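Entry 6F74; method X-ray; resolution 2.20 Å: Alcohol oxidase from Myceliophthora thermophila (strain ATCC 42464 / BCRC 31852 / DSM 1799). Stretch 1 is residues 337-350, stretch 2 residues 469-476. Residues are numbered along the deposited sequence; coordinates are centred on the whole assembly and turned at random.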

# COMPACT_ATOMS: atom_id res chain seq x y z
N LEU A 337 5.71 8.57 -24.13
CA LEU A 337 5.53 9.26 -22.87
C LEU A 337 6.34 8.60 -21.76
O LEU A 337 6.98 9.29 -20.96
CB LEU A 337 4.04 9.30 -22.48
CG LEU A 337 3.66 9.86 -21.10
CD1 LEU A 337 2.30 10.55 -21.14
CD2 LEU A 337 3.64 8.79 -20.00
N HIS A 338 6.28 7.27 -21.70
CA HIS A 338 7.09 6.53 -20.74
C HIS A 338 8.59 6.87 -20.90
O HIS A 338 9.28 7.06 -19.91
CB HIS A 338 6.86 5.01 -20.83
CG HIS A 338 5.65 4.54 -20.07
ND1 HIS A 338 4.37 4.89 -20.43
CD2 HIS A 338 5.54 3.72 -19.01
CE1 HIS A 338 3.52 4.33 -19.59
NE2 HIS A 338 4.20 3.62 -18.71
N GLN A 339 9.06 6.98 -22.14
CA GLN A 339 10.46 7.37 -22.39
C GLN A 339 10.84 8.77 -21.90
O GLN A 339 12.03 9.05 -21.72
CB GLN A 339 10.78 7.29 -23.88
CG GLN A 339 10.70 5.91 -24.50
CD GLN A 339 11.18 5.94 -25.94
OE1 GLN A 339 10.48 6.41 -26.82
NE2 GLN A 339 12.37 5.43 -26.18
N GLN A 340 9.85 9.66 -21.76
CA GLN A 340 10.09 11.02 -21.32
C GLN A 340 10.10 11.19 -19.80
O GLN A 340 10.48 12.26 -19.29
CB GLN A 340 9.04 11.96 -21.89
CG GLN A 340 8.94 11.98 -23.39
CD GLN A 340 10.29 12.24 -24.06
OE1 GLN A 340 11.04 13.13 -23.66
NE2 GLN A 340 10.61 11.44 -25.06
N LEU A 341 9.69 10.15 -19.06
CA LEU A 341 9.49 10.30 -17.63
C LEU A 341 10.74 10.64 -16.85
O LEU A 341 10.68 11.46 -15.93
CB LEU A 341 8.75 9.08 -17.01
CG LEU A 341 7.31 8.88 -17.48
CD1 LEU A 341 6.69 7.73 -16.70
CD2 LEU A 341 6.46 10.14 -17.38
N PRO A 342 11.89 10.02 -17.22
CA PRO A 342 13.08 10.34 -16.43
C PRO A 342 13.50 11.80 -16.54
O PRO A 342 13.90 12.39 -15.53
CB PRO A 342 14.14 9.38 -16.98
CG PRO A 342 13.35 8.22 -17.49
CD PRO A 342 12.10 8.83 -18.06
N ALA A 343 13.43 12.36 -17.74
CA ALA A 343 13.69 13.78 -17.93
C ALA A 343 12.76 14.63 -17.08
O ALA A 343 13.18 15.55 -16.38
CB ALA A 343 13.55 14.16 -19.41
N LEU A 344 11.48 14.30 -17.13
CA LEU A 344 10.49 14.95 -16.28
C LEU A 344 10.85 14.84 -14.79
O LEU A 344 10.85 15.85 -14.07
CB LEU A 344 9.09 14.43 -16.57
CG LEU A 344 8.35 15.28 -17.59
CD1 LEU A 344 9.08 15.40 -18.93
CD2 LEU A 344 6.94 14.72 -17.77
N SER A 345 11.19 13.64 -14.36
CA SER A 345 11.61 13.44 -12.99
C SER A 345 12.82 14.30 -12.63
O SER A 345 12.83 14.92 -11.57
CB SER A 345 11.92 11.97 -12.72
OG SER A 345 12.19 11.78 -11.35
N ASN A 346 13.83 14.32 -13.50
CA ASN A 346 14.99 15.20 -13.31
C ASN A 346 14.65 16.69 -13.21
O ASN A 346 15.37 17.45 -12.57
CB ASN A 346 15.99 15.00 -14.45
CG ASN A 346 17.26 15.77 -14.23
OD1 ASN A 346 17.64 15.98 -13.07
ND2 ASN A 346 17.93 16.24 -15.33
N ASN A 347 13.57 17.10 -13.86
CA ASN A 347 13.07 18.46 -13.79
C ASN A 347 12.16 18.74 -12.59
O ASN A 347 11.51 19.78 -12.57
CB ASN A 347 12.29 18.79 -15.10
CG ASN A 347 13.16 18.75 -16.35
OD1 ASN A 347 14.37 18.84 -16.26
ND2 ASN A 347 12.53 18.64 -17.53
N GLY A 348 12.08 17.84 -11.60
CA GLY A 348 11.21 18.06 -10.44
C GLY A 348 9.73 17.74 -10.58
O GLY A 348 8.90 18.22 -9.80
N VAL A 349 9.39 16.92 -11.58
CA VAL A 349 8.02 16.52 -11.83
C VAL A 349 7.73 15.18 -11.14
O VAL A 349 8.56 14.25 -11.14
CB VAL A 349 7.70 16.41 -13.35
CG1 VAL A 349 6.23 16.10 -13.59
CG2 VAL A 349 8.05 17.69 -14.08
N ALA A 350 6.54 15.11 -10.55
CA ALA A 350 6.05 13.90 -9.89
C ALA A 350 4.54 13.79 -10.09
O ALA A 350 3.87 14.76 -10.47
CB ALA A 350 6.40 13.91 -8.41
N VAL A 469 -0.98 1.88 -14.44
CA VAL A 469 -0.77 3.07 -13.64
C VAL A 469 0.73 3.36 -13.62
O VAL A 469 1.57 2.43 -13.45
CB VAL A 469 -1.27 2.90 -12.19
CG1 VAL A 469 -1.09 4.19 -11.36
CG2 VAL A 469 -2.73 2.45 -12.17
N VAL A 470 1.04 4.65 -13.79
CA VAL A 470 2.39 5.19 -13.64
C VAL A 470 2.51 5.96 -12.32
O VAL A 470 1.74 6.87 -12.09
CB VAL A 470 2.72 6.15 -14.79
CG1 VAL A 470 4.06 6.81 -14.56
CG2 VAL A 470 2.81 5.37 -16.08
N LEU A 471 3.48 5.58 -11.47
CA LEU A 471 3.73 6.25 -10.19
C LEU A 471 5.02 7.03 -10.30
O LEU A 471 6.11 6.49 -10.09
CB LEU A 471 3.82 5.23 -9.06
CG LEU A 471 2.63 4.30 -8.83
CD1 LEU A 471 2.56 3.27 -9.92
CD2 LEU A 471 2.80 3.62 -7.47
N LEU A 472 4.92 8.29 -10.71
CA LEU A 472 6.10 9.09 -10.92
C LEU A 472 6.46 9.67 -9.54
O LEU A 472 6.18 10.83 -9.23
CB LEU A 472 5.85 10.16 -11.97
CG LEU A 472 7.05 11.01 -12.36
CD1 LEU A 472 8.21 10.17 -12.93
CD2 LEU A 472 6.59 12.05 -13.36
N VAL A 473 7.05 8.82 -8.71
CA VAL A 473 7.17 9.10 -7.27
C VAL A 473 8.56 8.98 -6.72
O VAL A 473 8.74 9.22 -5.56
CB VAL A 473 6.22 8.21 -6.43
CG1 VAL A 473 4.77 8.45 -6.85
CG2 VAL A 473 6.56 6.75 -6.56
N SER A 474 9.54 8.62 -7.53
CA SER A 474 10.91 8.51 -7.05
C SER A 474 11.72 9.56 -7.81
O SER A 474 11.15 10.56 -8.22
CB SER A 474 11.43 7.09 -7.21
OG SER A 474 12.78 6.96 -6.79
N GLY A 475 13.02 9.35 -7.97
CA GLY A 475 13.89 10.39 -8.47
C GLY A 475 14.17 11.41 -7.38
O GLY A 475 13.79 11.21 -6.23
N GLY A 476 14.82 12.51 -7.74
CA GLY A 476 15.08 13.63 -6.81
C GLY A 476 15.65 13.20 -5.47
O GLY A 476 16.74 12.63 -5.40
O HOH W 1 9.87 11.87 -10.25

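The helix 337–346 and the strand 469–472 run in nearly the same direction, their axes 18° apart and 10.6 Å distant at closest approach. No direct hydrogen bond joins the two stretches; the contact, which buries 420 Å² in all, rests on apolar packing and on a single bridging water.

Leu472 contributes most. Its CA-to-CB bond points toward the first stretch, and with chi1 at t and chi2 at p its two methyl groups reach different parts of that stretch. CD1 lies against the helix, 4.1 Å from both Leu341 O and Ser345 CB and 4.3 Å from Leu341 CB. CD2 approaches the segment that follows the helix, 3.7 Å from Val349 O and 4.1 Å from Val349 CG1. A branched leucine can thus touch the helix and the chain that leaves it at once. The backbone of Leu472 is also engaged: its O lies 3.1 Å from Ala350 CA and 3.2 Å from Ala350 CB, where the two backbones run close, the CA atoms of Leu472 and Ala350 4.9 Å apart.

Val470, two residues earlier on the strand, presents its side chain on the same side as Leu472, as strand alternation requires, while Val469 and Leu471 point away. Its two methyl groups meet successive turns of the helix. CG1 packs 3.5 Å from Leu341 CD1, and CG2 lies 3.5 Å from His338 NE2, approaching the imidazole obliquely. The CA-to-CB bond of His338 points sideways, but the end of its side chain comes nearer and so reaches the valine; its ND1 is hydrogen-bonded elsewhere in the structure. Leu341, pointing toward the strand with chi1 at m and chi2 at t, packs against both Val470 and Leu472. Leu341, Val470 and Leu472 are buried, and their aliphatic side chains suit this apolar site.

Toward the end of the helix the contact becomes polar. Ser345 also points toward the second stretch, with chi1 at t. Its OG stands 3.5 Å from Ser474 O, but the link is made through water 1, which lies 2.6 Å from Ser345 OG and donates hydrogen bonds to Ser474 O at 2.7 Å and to Val349 O at 2.9 Å. Two carbonyl groups, one from each stretch, are thereby satisfied. Ser345 OG is also 3.6 Å from Gly475 CA. An ideal CB on Gly475 would fall 2.1 Å from Ser345 OG, a clash, and the positive phi of 76° independently favours glycine there.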